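NADP-dependent glyceraldehyde-3-phosphate dehydrogenase (Bacillus halodurans, PDB 3PRL) probably catalyses the NADP-dependent, non-phosphorylating oxidation of glyceraldehyde 3-phosphate, as a member of the aldehyde dehydrogenase family. Local coordinates at residues D[393-398]-D[404-409]; D[374-377]-D[382-385]. All coordinates share one frame; numbering follows the deposited sequence.

Interaction 1. Residues D[393-398]-D[404-409]; sequences PIIRVK and ISLSNQ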
loop_
_atom_site.group_PDB
_atom_site.type_symbol
_atom_site.label_atom_id
_atom_site.label_comp_id
_atom_site.label_asym_id
_atom_site.label_seq_id
_atom_site.Cartn_x
_atom_site.Cartn_y
_atom_site.Cartn_z
ATOM N N PRO D 393 -28.067 3.659 -31.653
ATOM C CA PRO D 393 -29.466 3.298 -31.428
ATOM C C PRO D 393 -30.005 3.861 -30.123
ATOM O O PRO D 393 -29.270 4.007 -29.155
ATOM C CB PRO D 393 -29.429 1.771 -31.371
ATOM C CG PRO D 393 -28.044 1.443 -30.893
ATOM C CD PRO D 393 -27.149 2.534 -31.393
ATOM N N ILE D 394 -31.293 4.186 -30.118
ATOM C CA ILE D 394 -31.979 4.534 -28.885
ATOM C C ILE D 394 -32.978 3.414 -28.571
ATOM O O ILE D 394 -33.722 2.958 -29.452
ATOM C CB ILE D 394 -32.673 5.934 -28.957
ATOM C CG1 ILE D 394 -31.801 6.977 -29.696
ATOM C CG2 ILE D 394 -33.092 6.412 -27.566
ATOM C CD1 ILE D 394 -30.446 7.285 -29.069
ATOM N N ILE D 395 -32.956 2.946 -27.327
ATOM C CA ILE D 395 -33.841 1.876 -26.913
ATOM C C ILE D 395 -34.757 2.408 -25.822
ATOM O O ILE D 395 -34.311 2.787 -24.742
ATOM C CB ILE D 395 -33.063 0.593 -26.494
ATOM C CG1 ILE D 395 -32.305 0.014 -27.698
ATOM C CG2 ILE D 395 -34.010 -0.452 -25.915
ATOM C CD1 ILE D 395 -31.246 -1.022 -27.352
ATOM N N ARG D 396 -36.042 2.487 -26.143
ATOM C CA ARG D 396 -37.016 3.042 -25.214
ATOM C C ARG D 396 -37.315 1.983 -24.152
ATOM O O ARG D 396 -37.747 0.872 -24.461
ATOM C CB ARG D 396 -38.292 3.517 -25.936
ATOM C CG ARG D 396 -38.088 3.932 -27.395
ATOM C CD ARG D 396 -38.986 5.096 -27.796
ATOM N NE ARG D 396 -38.268 6.376 -27.769
ATOM C CZ ARG D 396 -38.841 7.576 -27.837
ATOM N NH1 ARG D 396 -40.157 7.696 -27.917
ATOM N NH2 ARG D 396 -38.089 8.667 -27.804
ATOM N N VAL D 397 -37.047 2.333 -22.903
ATOM C CA VAL D 397 -37.153 1.388 -21.793
ATOM C C VAL D 397 -38.176 1.886 -20.754
ATOM O O VAL D 397 -38.538 3.060 -20.760
ATOM C CB VAL D 397 -35.744 1.137 -21.185
ATOM C CG1 VAL D 397 -35.820 0.311 -19.939
ATOM C CG2 VAL D 397 -34.849 0.451 -22.203
ATOM N N LYS D 398 -38.649 0.989 -19.887
ATOM C CA LYS D 398 -39.615 1.346 -18.846
ATOM C C LYS D 398 -38.943 1.813 -17.554
ATOM O O LYS D 398 -39.393 2.773 -16.933
ATOM C CB LYS D 398 -40.559 0.176 -18.544
ATOM C CG LYS D 398 -42.007 0.592 -18.243
ATOM C CD LYS D 398 -42.685 -0.307 -17.189
ATOM C CE LYS D 398 -42.585 -1.812 -17.513
ATOM N NZ LYS D 398 -42.954 -2.682 -16.353
ATOM N N ILE D 404 -31.048 -2.494 -16.871
ATOM C CA ILE D 404 -30.033 -3.382 -16.280
ATOM C C ILE D 404 -29.987 -4.716 -17.010
ATOM O O ILE D 404 -28.922 -5.176 -17.410
ATOM C CB ILE D 404 -30.310 -3.621 -14.771
ATOM C CG1 ILE D 404 -30.030 -2.350 -13.961
ATOM C CG2 ILE D 404 -29.507 -4.828 -14.230
ATOM C CD1 ILE D 404 -30.332 -2.462 -12.459
ATOM N N SER D 405 -31.162 -5.317 -17.185
ATOM C CA SER D 405 -31.316 -6.619 -17.834
ATOM C C SER D 405 -30.822 -6.659 -19.285
ATOM O O SER D 405 -30.002 -7.514 -19.658
ATOM C CB SER D 405 -32.783 -7.049 -17.760
ATOM O OG SER D 405 -33.004 -8.256 -18.456
ATOM N N LEU D 406 -31.331 -5.745 -20.103
ATOM C CA LEU D 406 -30.937 -5.645 -21.506
ATOM C C LEU D 406 -29.466 -5.278 -21.662
ATOM O O LEU D 406 -28.809 -5.674 -22.631
ATOM C CB LEU D 406 -31.810 -4.612 -22.216
ATOM C CG LEU D 406 -33.204 -5.060 -22.681
ATOM C CD1 LEU D 406 -34.055 -3.861 -23.099
ATOM C CD2 LEU D 406 -33.071 -6.055 -23.820
ATOM N N SER D 407 -28.966 -4.508 -20.702
ATOM C CA SER D 407 -27.566 -4.155 -20.616
ATOM C C SER D 407 -26.738 -5.424 -20.432
ATOM O O SER D 407 -25.788 -5.673 -21.178
ATOM C CB SER D 407 -27.355 -3.181 -19.446
ATOM O OG SER D 407 -26.000 -3.113 -19.059
ATOM N N ASN D 408 -27.136 -6.245 -19.462
ATOM C CA ASN D 408 -26.373 -7.442 -19.118
ATOM C C ASN D 408 -26.464 -8.579 -20.116
ATOM O O ASN D 408 -25.606 -9.472 -20.110
ATOM C CB ASN D 408 -26.737 -7.923 -17.716
ATOM C CG ASN D 408 -26.222 -6.993 -16.655
ATOM O OD1 ASN D 408 -25.348 -6.161 -16.924
ATOM N ND2 ASN D 408 -26.761 -7.102 -15.454
ATOM N N GLN D 409 -27.482 -8.525 -20.982
ATOM C CA GLN D 409 -27.677 -9.558 -22.008
ATOM C C GLN D 409 -26.608 -9.584 -23.089
ATOM O O GLN D 409 -26.365 -10.639 -23.674
ATOM C CB GLN D 409 -29.061 -9.455 -22.649
ATOM C CG GLN D 409 -30.087 -10.369 -22.025
ATOM C CD GLN D 409 -31.532 -9.992 -22.365
ATOM O OE1 GLN D 409 -32.409 -10.062 -21.507
ATOM N NE2 GLN D 409 -31.778 -9.591 -23.607
#
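L406 faces I395 and V397 across a beta-alpha-beta crossover, in which helix 400-409 joins two parallel members of one sheet, strands 391-397 and 415-419, and packs against a face of that sheet. The contact is a good example of a helix that sets one leucine over two strand residues that sit two apart and therefore point to the same face.

The apolar part is small and loose. The backbones keep well apart, with 9.4 Å between V397 CA and L406 CA, and a single methyl spans the gap. With chi2 at 168°, CD1 of L406 lies anti to its own CA and is the branch turned toward the strand. F300 on the adjacent strand 296-302 touches both L406 and V397, widening the hydrophobic surface.

No hydrogen bond crosses between the two segments; polar links run outward. R396, on the other side of the strand, forms a salt bridge with D307 of helix 303-317. N408 uses its amide twice, ND2 giving to H432 O and OD1 receiving E434 N, which ties the helix to a following loop.

At the centre, L406 CD1 lies 4.4 Å from I395 CG2 and 4.5 Å from V397 CG2.

Interaction 2. Residues D[374-377]-D[382-385]; sequences DDVT and VAWE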
loop_
_atom_site.group_PDB
_atom_site.type_symbol
_atom_site.label_atom_id
_atom_site.label_comp_id
_atom_site.label_asym_id
_atom_site.label_seq_id
_atom_site.Cartn_x
_atom_site.Cartn_y
_atom_site.Cartn_z
ATOM N N ASP D 374 -34.142 5.365 -33.836
ATOM C CA ASP D 374 -35.004 5.353 -32.656
ATOM C C ASP D 374 -35.839 4.081 -32.644
ATOM O O ASP D 374 -35.859 3.342 -33.630
ATOM C CB ASP D 374 -35.889 6.613 -32.602
ATOM C CG ASP D 374 -36.402 6.933 -31.190
ATOM O OD1 ASP D 374 -36.181 6.133 -30.250
ATOM O OD2 ASP D 374 -37.039 7.997 -31.025
ATOM N N ASP D 375 -36.497 3.826 -31.512
ATOM C CA ASP D 375 -37.404 2.690 -31.321
ATOM C C ASP D 375 -36.737 1.347 -31.612
ATOM O O ASP D 375 -37.383 0.392 -32.072
ATOM C CB ASP D 375 -38.678 2.887 -32.148
ATOM C CG ASP D 375 -39.511 4.057 -31.655
ATOM O OD1 ASP D 375 -40.305 3.857 -30.707
ATOM O OD2 ASP D 375 -39.382 5.170 -32.217
ATOM N N VAL D 376 -35.435 1.287 -31.324
ATOM C CA VAL D 376 -34.602 0.134 -31.650
ATOM C C VAL D 376 -34.962 -1.041 -30.757
ATOM O O VAL D 376 -35.189 -0.884 -29.555
ATOM C CB VAL D 376 -33.092 0.485 -31.610
ATOM C CG1 VAL D 376 -32.217 -0.767 -31.708
ATOM C CG2 VAL D 376 -32.766 1.433 -32.749
ATOM N N THR D 377 -35.045 -2.218 -31.361
ATOM C CA THR D 377 -35.544 -3.385 -30.647
ATOM C C THR D 377 -34.459 -4.442 -30.425
ATOM O O THR D 377 -33.476 -4.508 -31.176
ATOM C CB THR D 377 -36.803 -3.995 -31.345
ATOM O OG1 THR D 377 -36.474 -4.424 -32.668
ATOM C CG2 THR D 377 -37.950 -2.976 -31.410
ATOM N N VAL D 382 -28.211 -4.208 -34.512
ATOM C CA VAL D 382 -27.539 -2.975 -34.088
ATOM C C VAL D 382 -27.709 -2.710 -32.593
ATOM O O VAL D 382 -27.049 -1.833 -32.036
ATOM C CB VAL D 382 -28.002 -1.731 -34.951
ATOM C CG1 VAL D 382 -29.393 -1.209 -34.507
ATOM C CG2 VAL D 382 -26.953 -0.607 -34.940
ATOM N N ALA D 383 -28.589 -3.471 -31.946
ATOM C CA ALA D 383 -28.794 -3.354 -30.506
ATOM C C ALA D 383 -27.728 -4.133 -29.740
ATOM O O ALA D 383 -27.609 -4.015 -28.515
ATOM C CB ALA D 383 -30.210 -3.838 -30.118
ATOM N N TRP D 384 -26.941 -4.916 -30.477
ATOM C CA TRP D 384 -26.065 -5.916 -29.885
ATOM C C TRP D 384 -24.661 -5.828 -30.472
ATOM O O TRP D 384 -23.678 -5.702 -29.720
ATOM C CB TRP D 384 -26.653 -7.331 -30.087
ATOM C CG TRP D 384 -28.037 -7.518 -29.512
ATOM C CD1 TRP D 384 -29.196 -7.780 -30.205
ATOM C CD2 TRP D 384 -28.409 -7.445 -28.127
ATOM N NE1 TRP D 384 -30.256 -7.882 -29.336
ATOM C CE2 TRP D 384 -29.805 -7.680 -28.055
ATOM C CE3 TRP D 384 -27.697 -7.214 -26.937
ATOM C CZ2 TRP D 384 -30.506 -7.678 -26.844
ATOM C CZ3 TRP D 384 -28.398 -7.227 -25.721
ATOM C CH2 TRP D 384 -29.790 -7.457 -25.689
ATOM N N GLU D 385 -24.575 -5.879 -31.804
ATOM C CA GLU D 385 -23.296 -5.920 -32.514
ATOM C C GLU D 385 -22.587 -4.559 -32.583
ATOM O O GLU D 385 -23.113 -3.589 -33.144
ATOM C CB GLU D 385 -23.463 -6.471 -33.939
ATOM C CG GLU D 385 -24.202 -7.815 -34.044
ATOM C CD GLU D 385 -24.234 -8.377 -35.470
ATOM O OE1 GLU D 385 -23.437 -7.936 -36.334
ATOM O OE2 GLU D 385 -25.063 -9.278 -35.718
#
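A383, which meets both V376 and T377 across the contact, also sets its CB over one face of the W384 indole, 4.0 Å above the plane and offset toward the rim. At the ring edge, NE1 of W384 bonds to P378 O, which helps fix how the indole is turned. The second flat group is the carboxylate of D374, whose OD1 receives D375 N at 2.6 Å; the donor comes from above the carboxylate plane, 38° out of it.

Between these groups lies an apolar patch that illustrates how a connection between neighbouring parallel strands, here 367-374 and 391-397, folds back on itself. V376 carries it with one branch: CG1, anti to the backbone N (chi1 170°), lies 4.0 Å from V382 CG1 and reaches A383 CB at the same distance. The two valine side chains cross at about a right angle. A383 CB also packs 3.5 Å from T377 O, while the T377 side chain starts out away from 382-385. Beyond V382 lie L346 and A350 of helix 337-352.

Polar anchoring from outside the loop comes from K263, whose NZ bonds to the carbonyl oxygens of V382 and E385; R381 forms a salt bridge with E385 within the same loop. With no hydrogen bond between the segments, every contact between them involves a methyl group, which sets no direction; directional ties include those of K263 and of W384 NE1.

Overall arrangement
Interaction 2 closes before interaction 1 opens, and their centres lie about 9 Å apart. Interaction 1 uses a strand of the mixed sheet that includes 296-302, 367-374 and 391-397; interaction 2 lies in a connection between two of its strands. This is consistent with the catalytic domain of aldehyde dehydrogenases, and both lie away from the NADP-binding residues. Segment 374-377 starts on the last residue of strand 367-374 and runs into the connection, which also holds 382-385; strand 391-397 follows, then helix 400-409, carrying 404-409. V376 N lies 3.0 Å from I394 O, a probable hydrogen bond, and W384 CZ3 packs 3.5 Å from L406 O, so loop and helix meet each other as well as the strand.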